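Local structure of CocE/NonD family hydrolase (Staphylococcus aureus subsp. aureus COL, 3III) at residues V333-R338 and E404-M409; K347-S350 and L354-A357. The protein is probably a serine hydrolase of the CocE/NonD family, cleaving ester or amide bonds with an alpha/beta-hydrolase domain, though its substrate is not established. All coordinates share one frame; numbering follows the deposited sequence.

From the N terminus, the chain builds the large mixed sheet of the alpha/beta-hydrolase fold and ends that sheet with the antiparallel strands 333-338 and 343-349. Contact 2 closes a short loop just after the second of these, joining edge strand 343-349 to the loop that leads into strand 358-365. Contact 1 closes a longer loop when 404-409 returns to 333-338, and contact 2 falls wholly within that loop. Contact 1 joins the mixed sheet to the antiparallel sheet holding strand 403-406. The two centres are about 9 Å apart. A salt bridge from Glu404 to Lys347 joins them, and Leu354 of contact 2 touches Tyr335 and Val406 of contact 1.

Contact 1: residues V333-R338 and E404-M409; sequences VIYEVR and ELVGNM
Tyr335 and Val337 face Val406 and Glu404 in a buried contact made by side chains alone. The apolar part centres on Val406. Its CG1 lies 3.9 Å from CD1 of Tyr335, and its CG2 lies 4.0 Å from CE1 of the same ring. Both methyls meet the CD1-CE1 bond of the ring, approaching obliquely. Tyr335 carries CG between its backbone N and carbonyl carbon (chi1 61°), which swings the ring over toward Val406. Val337 adds a looser touch, with its CG2 4.3 Å from CG2 of Val406.

Strand 333-338 is next to the edge strand of the large mixed sheet of the alpha/beta-hydrolase fold. Strand 403-406 lies in an antiparallel sheet. The axes of 333-338 and 404-406 come within 8.1 Å and run at 134° to each other. Both strands lie in the part related to the C-terminal non-catalytic domain of X-Pro dipeptidyl-peptidases. These side chains pack between the two sheets. At Gly407 the chain turns a corner and passes from strand 403-406 into strand 408-417.

The mixed apolar and polar part is Val337 against Glu404. Their side chains cross at about a right angle. CG1 of Val337 sits 3.9 Å from CD of Glu404, and CG2 of Val337 is 3.8 Å from OE1 of Glu404. The acid reaches this far because its chain is extended beyond CG (chi2 -178°). Its charge is met outside the two segments: OE1 takes a salt bridge from Lys347 NZ and a hydrogen bond from Asn560 ND2. Asn560 ND2 also hydrogen-bonds Tyr335 OH, so the C-terminal residue links the polar ends of both side chains.

Contact 2: residues K347-S350 and L354-A357; sequences KSAS and LPNA
Ala349 packs its methyl against the branched end of Leu354, with CB of Ala349 4.1 Å from CG of Leu354 and 4.2 Å from CD1 of Leu354. The contact joins the last part of strand 343-349, an edge strand of the alpha/beta-hydrolase sheet, to a type I beta turn at Leu354-Ala357 that leads into the antiparallel C-terminal part. CB of Ala349 also comes within 4.4 Å of CD of Pro355. Leu354 and Pro355 thus both border this methyl.

The next touch lies nearer the surface. There Ser350, just past the end of the strand, meets Pro355, and both residues are exposed.

Other parts of the chain hold these groups in place. Backbone hydrogen bonds between Ala349 and Val333 and between Lys347 and Tyr335 fix the strand against 333-338. Leu354 is buried and also touches Tyr335 and Val559. The turn itself is closed by Ala357 N donating to Leu354 O at 3.1 Å. At the outer end, chi1 of 66° turns the Ser350 side chain so that its OG stands 3.6 Å from CG of Pro355.

Contact 1: residues V333-R338 and E404-M409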
loop_
_atom_site.group_PDB
_atom_site.type_symbol
_atom_site.label_atom_id
_atom_site.label_comp_id
_atom_site.label_asym_id
_atom_site.label_seq_id
_atom_site.Cartn_x
_atom_site.Cartn_y
_atom_site.Cartn_z
ATOM N N VAL A 333 1.471 10.444 -14.469
ATOM C CA VAL A 333 1.139 10.539 -13.044
ATOM C C VAL A 333 -0.047 11.492 -12.838
ATOM O O VAL A 333 -0.022 12.638 -13.327
ATOM C CB VAL A 333 2.337 11.082 -12.185
ATOM C CG1 VAL A 333 1.931 11.089 -10.680
ATOM C CG2 VAL A 333 3.611 10.260 -12.391
ATOM N N ILE A 334 -1.046 11.039 -12.113
ATOM C CA ILE A 334 -2.131 11.886 -11.705
ATOM C C ILE A 334 -2.103 11.782 -10.165
ATOM O O ILE A 334 -2.109 10.677 -9.613
ATOM C CB ILE A 334 -3.409 11.378 -12.289
ATOM C CG1 ILE A 334 -3.488 11.594 -13.837
ATOM C CG2 ILE A 334 -4.624 11.985 -11.548
ATOM C CD1 ILE A 334 -4.762 11.000 -14.476
ATOM N N TYR A 335 -2.099 12.928 -9.486
ATOM C CA TYR A 335 -1.998 12.932 -8.030
ATOM C C TYR A 335 -2.851 13.976 -7.367
ATOM O O TYR A 335 -3.028 15.075 -7.905
ATOM C CB TYR A 335 -0.518 13.122 -7.604
ATOM C CG TYR A 335 0.091 14.411 -8.065
ATOM C CD1 TYR A 335 0.145 15.528 -7.233
ATOM C CD2 TYR A 335 0.591 14.538 -9.349
ATOM C CE1 TYR A 335 0.665 16.710 -7.646
ATOM C CE2 TYR A 335 1.103 15.757 -9.789
ATOM C CZ TYR A 335 1.172 16.835 -8.915
ATOM O OH TYR A 335 1.676 18.052 -9.355
ATOM N N GLU A 336 -3.347 13.663 -6.169
ATOM C CA GLU A 336 -4.059 14.653 -5.330
ATOM C C GLU A 336 -3.094 15.504 -4.527
ATOM O O GLU A 336 -2.205 14.978 -3.857
ATOM C CB GLU A 336 -5.066 13.972 -4.354
ATOM C CG GLU A 336 -5.851 14.988 -3.584
ATOM C CD GLU A 336 -6.938 14.431 -2.714
ATOM O OE1 GLU A 336 -7.065 13.189 -2.577
ATOM O OE2 GLU A 336 -7.645 15.291 -2.169
ATOM N N VAL A 337 -3.285 16.815 -4.568
ATOM C CA VAL A 337 -2.668 17.710 -3.596
ATOM C C VAL A 337 -3.707 17.941 -2.478
ATOM O O VAL A 337 -4.716 18.621 -2.671
ATOM C CB VAL A 337 -2.284 19.031 -4.217
ATOM C CG1 VAL A 337 -1.552 19.918 -3.156
ATOM C CG2 VAL A 337 -1.307 18.782 -5.413
ATOM N N ARG A 338 -3.496 17.342 -1.313
ATOM C CA ARG A 338 -4.514 17.368 -0.255
ATOM C C ARG A 338 -4.470 18.758 0.395
ATOM O O ARG A 338 -3.404 19.234 0.706
ATOM C CB ARG A 338 -4.207 16.343 0.815
ATOM C CG ARG A 338 -4.207 14.933 0.325
ATOM C CD ARG A 338 -3.747 13.944 1.387
ATOM N NE ARG A 338 -2.399 14.294 1.807
ATOM C CZ ARG A 338 -1.735 13.719 2.811
ATOM N NH1 ARG A 338 -2.239 12.675 3.485
ATOM N NH2 ARG A 338 -0.509 14.154 3.102
ATOM N N GLU A 404 3.242 23.789 -2.324
ATOM C CA GLU A 404 2.874 22.370 -2.477
ATOM C C GLU A 404 4.068 21.453 -2.265
ATOM O O GLU A 404 5.101 21.603 -2.910
ATOM C CB GLU A 404 2.196 22.090 -3.815
ATOM C CG GLU A 404 0.923 22.957 -3.995
ATOM C CD GLU A 404 0.136 22.733 -5.269
ATOM O OE1 GLU A 404 0.588 22.026 -6.202
ATOM O OE2 GLU A 404 -0.988 23.298 -5.322
ATOM N N LEU A 405 3.899 20.504 -1.348
ATOM C CA LEU A 405 4.887 19.492 -1.049
ATOM C C LEU A 405 4.364 18.142 -1.539
ATOM O O LEU A 405 3.390 17.617 -1.022
ATOM C CB LEU A 405 5.151 19.408 0.453
ATOM C CG LEU A 405 5.692 20.694 1.095
ATOM C CD1 LEU A 405 6.166 20.284 2.460
ATOM C CD2 LEU A 405 6.793 21.367 0.279
ATOM N N VAL A 406 5.016 17.575 -2.548
ATOM C CA VAL A 406 4.578 16.302 -3.107
ATOM C C VAL A 406 5.765 15.404 -3.328
ATOM O O VAL A 406 6.575 15.642 -4.206
ATOM C CB VAL A 406 3.790 16.493 -4.406
ATOM C CG1 VAL A 406 3.347 15.107 -5.001
ATOM C CG2 VAL A 406 2.539 17.380 -4.208
ATOM N N GLY A 407 5.814 14.325 -2.574
ATOM C CA GLY A 407 6.890 13.392 -2.646
ATOM C C GLY A 407 7.410 12.930 -1.293
ATOM O O GLY A 407 6.676 12.971 -0.264
ATOM N N ASN A 408 8.641 12.410 -1.299
ATOM C CA ASN A 408 9.316 11.958 -0.081
ATOM C C ASN A 408 9.847 13.146 0.691
ATOM O O ASN A 408 10.093 14.181 0.112
ATOM C CB ASN A 408 10.466 11.001 -0.427
ATOM C CG ASN A 408 9.984 9.564 -0.758
ATOM O OD1 ASN A 408 9.848 8.717 0.147
ATOM N ND2 ASN A 408 9.812 9.269 -2.048
HETATM N N MSE A 409 9.996 12.993 2.009
HETATM C CA MSE A 409 10.760 13.946 2.822
HETATM C C MSE A 409 11.717 13.153 3.652
HETATM O O MSE A 409 11.458 11.986 3.980
HETATM C CB MSE A 409 9.842 14.731 3.745
HETATM C CG MSE A 409 8.591 15.274 3.069
HETATM SE SE MSE A 409 7.758 16.696 4.221
HETATM C CE MSE A 409 5.849 16.540 3.530
#

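Contact 2: residues K347-S350 and L354-A357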
loop_
_atom_site.group_PDB
_atom_site.type_symbol
_atom_site.label_atom_id
_atom_site.label_comp_id
_atom_site.label_asym_id
_atom_site.label_seq_id
_atom_site.Cartn_x
_atom_site.Cartn_y
_atom_site.Cartn_z
ATOM N N LYS A 347 -3.799 16.975 -9.887
ATOM C CA LYS A 347 -2.866 17.527 -10.842
ATOM C C LYS A 347 -2.189 16.366 -11.603
ATOM O O LYS A 347 -2.421 15.207 -11.282
ATOM C CB LYS A 347 -1.839 18.431 -10.136
ATOM C CG LYS A 347 -2.505 19.657 -9.481
ATOM C CD LYS A 347 -1.448 20.657 -8.972
ATOM C CE LYS A 347 -2.057 22.033 -8.596
ATOM N NZ LYS A 347 -0.973 22.995 -8.097
ATOM N N SER A 348 -1.371 16.687 -12.621
ATOM C CA SER A 348 -0.686 15.631 -13.380
ATOM C C SER A 348 0.767 15.980 -13.632
ATOM O O SER A 348 1.157 17.156 -13.528
ATOM C CB SER A 348 -1.384 15.413 -14.700
ATOM O OG SER A 348 -1.397 16.602 -15.429
ATOM N N ALA A 349 1.581 14.952 -13.851
ATOM C CA ALA A 349 3.002 15.106 -14.183
ATOM C C ALA A 349 3.465 13.973 -15.095
ATOM O O ALA A 349 2.758 12.980 -15.257
ATOM C CB ALA A 349 3.841 15.132 -12.903
ATOM N N SER A 350 4.682 14.091 -15.632
ATOM C CA SER A 350 5.217 13.145 -16.593
ATOM C C SER A 350 5.994 12.017 -15.885
ATOM O O SER A 350 6.298 10.965 -16.484
ATOM C CB SER A 350 6.119 13.932 -17.574
ATOM O OG SER A 350 7.232 14.425 -16.849
ATOM N N LEU A 354 8.302 13.759 -8.980
ATOM C CA LEU A 354 7.953 14.897 -9.853
ATOM C C LEU A 354 9.176 15.594 -10.422
ATOM O O LEU A 354 10.096 15.987 -9.696
ATOM C CB LEU A 354 7.062 15.907 -9.130
ATOM C CG LEU A 354 5.556 15.700 -9.230
ATOM C CD1 LEU A 354 5.136 14.295 -9.010
ATOM C CD2 LEU A 354 4.792 16.653 -8.321
ATOM N N PRO A 355 9.212 15.756 -11.749
ATOM C CA PRO A 355 10.442 16.307 -12.333
ATOM C C PRO A 355 10.704 17.750 -11.936
ATOM O O PRO A 355 11.832 18.153 -11.955
ATOM C CB PRO A 355 10.210 16.215 -13.839
ATOM C CG PRO A 355 8.830 15.939 -14.012
ATOM C CD PRO A 355 8.243 15.389 -12.779
ATOM N N ASN A 356 9.694 18.498 -11.523
ATOM C CA ASN A 356 9.955 19.837 -11.024
ATOM C C ASN A 356 10.158 19.976 -9.486
ATOM O O ASN A 356 10.093 21.095 -8.952
ATOM C CB ASN A 356 8.865 20.775 -11.502
ATOM C CG ASN A 356 7.516 20.423 -10.934
ATOM O OD1 ASN A 356 7.201 19.219 -10.714
ATOM N ND2 ASN A 356 6.697 21.449 -10.692
ATOM N N ALA A 357 10.436 18.884 -8.774
ATOM C CA ALA A 357 10.534 18.990 -7.317
ATOM C C ALA A 357 11.838 19.720 -6.992
ATOM O O ALA A 357 12.845 19.461 -7.621
ATOM C CB ALA A 357 10.470 17.592 -6.641
#